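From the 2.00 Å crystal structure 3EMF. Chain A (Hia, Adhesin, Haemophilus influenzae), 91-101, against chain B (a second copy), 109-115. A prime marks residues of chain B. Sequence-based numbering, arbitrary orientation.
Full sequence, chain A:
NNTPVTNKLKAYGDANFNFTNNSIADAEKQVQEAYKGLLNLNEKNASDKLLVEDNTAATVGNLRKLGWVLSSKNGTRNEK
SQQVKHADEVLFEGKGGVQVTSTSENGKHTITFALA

Chain A, residues 91-101: LFEGKGGVQVT
Chain B 109-115: HTITFAL

Strand 91-94 of one Hia chain runs parallel to strand 109′-114′ of a second copy, their axes 4.7 Å apart at closest approach and 21° apart in direction. Leu91 pairs with Thr110′, Phe92 with Ile111′, Glu93 with Thr112′ and Gly94 with Phe113′, at CA-CA distances of 4.6-5.0 Å; phi/psi are extended, near -110/125, with Ala114′ more so at -159/163. In this register the odd-numbered residues of both strands supply the ladder, each of Leu91, Glu93, Ile111′ and Phe113′ using both its N and its O. Leu91 N donates to His109′ O (2.7 Å, 172°), Leu91 O accepts from Ile111′ N (2.8 Å), Glu93 N donates to Ile111′ O (3.0 Å), Glu93 O accepts from Phe113′ N (2.8 Å), and Lys95 N donates to Phe113′ O (3.0 Å). Leu91 O and Glu93 O also receive CA-H...O contacts from Thr110′ CA (3.3 Å) and Thr112′ CA (3.4 Å).

Beyond Lys95 (-143/-174) the chain reverses in a type I' turn, Gly96 at 52/42 and Gly97 at 98/2, closed by Val98 N to Lys95 O (3.1 Å). The ladder therefore shifts: Leu115′ N donates to Gly96 O (2.9 Å), while Lys95 O faces Ala114′ CA at 3.2 Å. A CB on Gly97 would lie 2.7 Å from Leu115′ CD2, a clash.

Side chains alternate between faces. Leu91 (t, p), Glu93, modelled only to CB, and Thr110′ and Thr112′ (both m) share one; Leu91 CD2 lies 3.9 Å from Thr110′ OG1. On the other are Phe92 (m, chi2 -92°), Ile111′ (m, m) and Phe113′ (m, chi2 79°). The two phenyl rings meet edge to edge, Phe92 CD1 to Phe113′ CE1 at 3.6 Å. After the turn, Val98 (t) points toward chain B, placing CG1 3.8 Å from Phe113′ CB and CG2 3.3 Å from Leu115′ CD1.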

ATOM      1  N   LEU A  91       9.372  -5.589   7.186  1.00 29.49           N
ATOM      2  CA  LEU A  91       9.789  -6.763   7.921  1.00 26.48           C
ATOM      3  C   LEU A  91       9.467  -6.532   9.372  1.00 32.02           C
ATOM      4  O   LEU A  91       9.887  -5.529   9.958  1.00 28.96           O
ATOM      5  CB  LEU A  91      11.307  -6.978   7.751  1.00 30.80           C
ATOM      6  CG  LEU A  91      11.982  -8.084   8.579  1.00 38.96           C
ATOM      7  CD1 LEU A  91      11.336  -9.433   8.322  1.00 34.71           C
ATOM      8  CD2 LEU A  91      13.490  -8.172   8.301  1.00 34.07           C
ATOM      9  N   PHE A  92       8.689  -7.447   9.945  1.00 31.33           N
ATOM     10  CA  PHE A  92       8.424  -7.453  11.371  1.00 29.08           C
ATOM     11  C   PHE A  92       9.320  -8.529  11.963  1.00 34.77           C
ATOM     12  O   PHE A  92       9.212  -9.702  11.607  1.00 31.67           O
ATOM     13  CB  PHE A  92       6.930  -7.732  11.642  1.00 23.33           C
ATOM     14  CG  PHE A  92       6.035  -6.656  11.114  1.00 26.44           C
ATOM     15  CD1 PHE A  92       5.661  -5.596  11.921  1.00 30.34           C
ATOM     16  CD2 PHE A  92       5.632  -6.660   9.785  1.00 22.93           C
ATOM     17  CE1 PHE A  92       4.863  -4.588  11.429  1.00 30.50           C
ATOM     18  CE2 PHE A  92       4.835  -5.637   9.283  1.00 22.04           C
ATOM     19  CZ  PHE A  92       4.450  -4.609  10.107  1.00 25.93           C
ATOM     20  N   GLU A  93      10.235  -8.124  12.837  1.00 31.13           N
ATOM     21  CA  GLU A  93      11.244  -9.036  13.354  1.00 33.38           C
ATOM     22  C   GLU A  93      11.109  -9.151  14.846  1.00 40.48           C
ATOM     23  O   GLU A  93      10.963  -8.150  15.548  1.00 45.87           O
ATOM     24  CB  GLU A  93      12.674  -8.543  12.985  1.00 36.66           C
ATOM     25  N   GLY A  94      11.159 -10.381  15.336  1.00 41.00           N
ATOM     26  CA  GLY A  94      11.153 -10.611  16.763  1.00 40.54           C
ATOM     27  C   GLY A  94      12.521 -11.069  17.217  1.00 47.77           C
ATOM     28  O   GLY A  94      13.083 -12.027  16.682  1.00 52.24           O
ATOM     29  N   LYS A  95      13.076 -10.363  18.187  1.00 39.57           N
ATOM     30  CA  LYS A  95      14.231 -10.884  18.909  1.00 50.89           C
ATOM     31  C   LYS A  95      14.146 -10.485  20.374  1.00 51.52           C
ATOM     32  O   LYS A  95      13.139  -9.939  20.816  1.00 59.83           O
ATOM     33  CB  LYS A  95      15.537 -10.397  18.284  1.00 58.12           C
ATOM     34  CG  LYS A  95      15.626  -8.894  18.128  1.00 66.60           C
ATOM     35  CD  LYS A  95      16.928  -8.516  17.445  1.00 76.06           C
ATOM     36  CE  LYS A  95      17.079  -7.014  17.333  1.00 82.69           C
ATOM     37  NZ  LYS A  95      18.311  -6.655  16.578  1.00 86.46           N
ATOM     38  N   GLY A  96      15.195 -10.775  21.131  1.00 55.52           N
ATOM     39  CA  GLY A  96      15.251 -10.362  22.519  1.00 58.00           C
ATOM     40  C   GLY A  96      14.030 -10.762  23.327  1.00 58.12           C
ATOM     41  O   GLY A  96      13.527  -9.980  24.138  1.00 56.54           O
ATOM     42  N   GLY A  97      13.549 -11.983  23.110  1.00 54.12           N
ATOM     43  CA  GLY A  97      12.475 -12.515  23.927  1.00 43.63           C
ATOM     44  C   GLY A  97      11.088 -12.405  23.311  1.00 45.59           C
ATOM     45  O   GLY A  97      10.098 -12.776  23.936  1.00 52.24           O
ATOM     46  N   VAL A  98      11.017 -11.880  22.090  1.00 45.34           N
ATOM     47  CA  VAL A  98       9.750 -11.763  21.365  1.00 44.91           C
ATOM     48  C   VAL A  98       9.802 -12.613  20.099  1.00 44.94           C
ATOM     49  O   VAL A  98      10.790 -12.585  19.361  1.00 47.75           O
ATOM     50  CB  VAL A  98       9.431 -10.304  20.971  1.00 44.03           C
ATOM     51  CG1 VAL A  98       8.117 -10.232  20.213  1.00 40.12           C
ATOM     52  CG2 VAL A  98       9.378  -9.411  22.191  1.00 51.10           C
ATOM     53  N   GLN A  99       8.737 -13.374  19.870  1.00 41.91           N
ATOM     54  CA  GLN A  99       8.622 -14.244  18.705  1.00 44.63           C
ATOM     55  C   GLN A  99       7.629 -13.639  17.701  1.00 40.10           C
ATOM     56  O   GLN A  99       6.555 -13.175  18.076  1.00 40.67           O
ATOM     57  CB  GLN A  99       8.147 -15.635  19.144  1.00 55.32           C
ATOM     58  CG  GLN A  99       8.604 -16.770  18.237  1.00 62.29           C
ATOM     59  CD  GLN A  99       8.186 -18.142  18.744  1.00 65.32           C
ATOM     60  OE1 GLN A  99       6.993 -18.442  18.826  1.00 64.63           O
ATOM     61  NE2 GLN A  99       9.171 -18.987  19.072  1.00 54.75           N
ATOM     62  N   VAL A 100       8.005 -13.628  16.430  1.00 37.60           N
ATOM     63  CA  VAL A 100       7.134 -13.106  15.381  1.00 34.36           C
ATOM     64  C   VAL A 100       7.074 -14.124  14.268  1.00 39.39           C
ATOM     65  O   VAL A 100       8.105 -14.535  13.741  1.00 41.46           O
ATOM     66  CB  VAL A 100       7.667 -11.780  14.772  1.00 35.25           C
ATOM     67  CG1 VAL A 100       6.805 -11.368  13.588  1.00 39.96           C
ATOM     68  CG2 VAL A 100       7.715 -10.681  15.820  1.00 36.24           C
ATOM     69  N   THR A 101       5.860 -14.526  13.914  1.00 34.68           N
ATOM     70  CA  THR A 101       5.644 -15.542  12.899  1.00 37.89           C
ATOM     71  C   THR A 101       4.554 -15.053  11.950  1.00 41.23           C
ATOM     72  O   THR A 101       3.795 -14.142  12.291  1.00 39.32           O
ATOM     73  CB  THR A 101       5.194 -16.874  13.539  1.00 48.11           C
ATOM     74  OG1 THR A 101       4.146 -16.615  14.482  1.00 55.91           O
ATOM     75  CG2 THR A 101       6.358 -17.556  14.271  1.00 51.74           C
TER
ATOM     76  N   HIS B 109      11.856  -1.735   5.150  1.00 33.60           N
ATOM     77  CA  HIS B 109      11.593  -1.167   6.461  1.00 32.13           C
ATOM     78  C   HIS B 109      11.448  -2.263   7.500  1.00 37.68           C
ATOM     79  O   HIS B 109      10.630  -3.183   7.352  1.00 34.56           O
ATOM     80  CB  HIS B 109      10.334  -0.301   6.419  1.00 35.85           C
ATOM     81  CG  HIS B 109      10.280   0.625   5.242  1.00 38.32           C
ATOM     82  ND1 HIS B 109       9.719   0.265   4.036  1.00 38.46           N
ATOM     83  CD2 HIS B 109      10.731   1.891   5.083  1.00 45.37           C
ATOM     84  CE1 HIS B 109       9.814   1.272   3.188  1.00 36.66           C
ATOM     85  NE2 HIS B 109      10.427   2.271   3.797  1.00 46.84           N
ATOM     86  N   THR B 110      12.245  -2.170   8.558  1.00 37.11           N
ATOM     87  CA  THR B 110      12.194  -3.173   9.608  1.00 39.14           C
ATOM     88  C   THR B 110      11.617  -2.621  10.899  1.00 43.46           C
ATOM     89  O   THR B 110      12.136  -1.654  11.453  1.00 41.12           O
ATOM     90  CB  THR B 110      13.581  -3.771   9.889  1.00 43.21           C
ATOM     91  OG1 THR B 110      14.092  -4.353   8.687  1.00 43.24           O
ATOM     92  CG2 THR B 110      13.476  -4.850  10.955  1.00 48.21           C
ATOM     93  N   ILE B 111      10.522  -3.223  11.363  1.00 32.08           N
ATOM     94  CA  ILE B 111      10.023  -2.946  12.694  1.00 32.23           C
ATOM     95  C   ILE B 111      10.455  -4.100  13.600  1.00 39.05           C
ATOM     96  O   ILE B 111      10.026  -5.234  13.415  1.00 36.02           O
ATOM     97  CB  ILE B 111       8.492  -2.798  12.729  1.00 38.76           C
ATOM     98  CG1 ILE B 111       8.000  -1.912  11.578  1.00 43.03           C
ATOM     99  CG2 ILE B 111       8.056  -2.222  14.048  1.00 39.59           C
ATOM    100  CD1 ILE B 111       8.119  -0.430  11.847  1.00 48.10           C
ATOM    101  N   THR B 112      11.331  -3.810  14.561  1.00 39.92           N
ATOM    102  CA  THR B 112      11.809  -4.814  15.517  1.00 44.42           C
ATOM    103  C   THR B 112      11.006  -4.793  16.814  1.00 48.65           C
ATOM    104  O   THR B 112      10.626  -3.728  17.317  1.00 46.10           O
ATOM    105  CB  THR B 112      13.311  -4.621  15.867  1.00 62.91           C
ATOM    106  OG1 THR B 112      14.126  -4.958  14.736  1.00 61.98           O
ATOM    107  CG2 THR B 112      13.710  -5.503  17.048  1.00 58.22           C
ATOM    108  N   PHE B 113      10.748  -5.986  17.342  1.00 46.06           N
ATOM    109  CA  PHE B 113      10.072  -6.149  18.620  1.00 44.75           C
ATOM    110  C   PHE B 113      10.982  -6.934  19.554  1.00 46.10           C
ATOM    111  O   PHE B 113      11.584  -7.935  19.156  1.00 42.93           O
ATOM    112  CB  PHE B 113       8.734  -6.877  18.442  1.00 40.74           C
ATOM    113  CG  PHE B 113       7.801  -6.182  17.502  1.00 38.35           C
ATOM    114  CD1 PHE B 113       7.970  -6.291  16.134  1.00 36.06           C
ATOM    115  CD2 PHE B 113       6.768  -5.405  17.984  1.00 42.93           C
ATOM    116  CE1 PHE B 113       7.119  -5.633  15.258  1.00 35.46           C
ATOM    117  CE2 PHE B 113       5.912  -4.748  17.112  1.00 40.44           C
ATOM    118  CZ  PHE B 113       6.083  -4.866  15.749  1.00 33.93           C
ATOM    119  N   ALA B 114      11.084  -6.469  20.791  1.00 44.87           N
ATOM    120  CA  ALA B 114      11.982  -7.073  21.766  1.00 45.54           C
ATOM    121  C   ALA B 114      11.541  -6.709  23.176  1.00 48.09           C
ATOM    122  O   ALA B 114      10.757  -5.788  23.365  1.00 53.22           O
ATOM    123  CB  ALA B 114      13.419  -6.609  21.511  1.00 49.93           C
ATOM    124  N   LEU B 115      12.038  -7.443  24.164  1.00 56.46           N
ATOM    125  CA  LEU B 115      11.758  -7.130  25.556  1.00 60.21           C
ATOM    126  C   LEU B 115      12.703  -6.046  26.068  1.00 61.00           C
ATOM    127  O   LEU B 115      12.262  -5.038  26.616  1.00 61.32           O
ATOM    128  CB  LEU B 115      11.876  -8.389  26.416  1.00 67.00           C
ATOM    129  CG  LEU B 115      10.592  -9.190  26.649  1.00 69.31           C
ATOM    130  CD1 LEU B 115       9.712  -9.179  25.428  1.00 63.51           C
ATOM    131  CD2 LEU B 115      10.911 -10.615  27.072  1.00 75.68           C
TER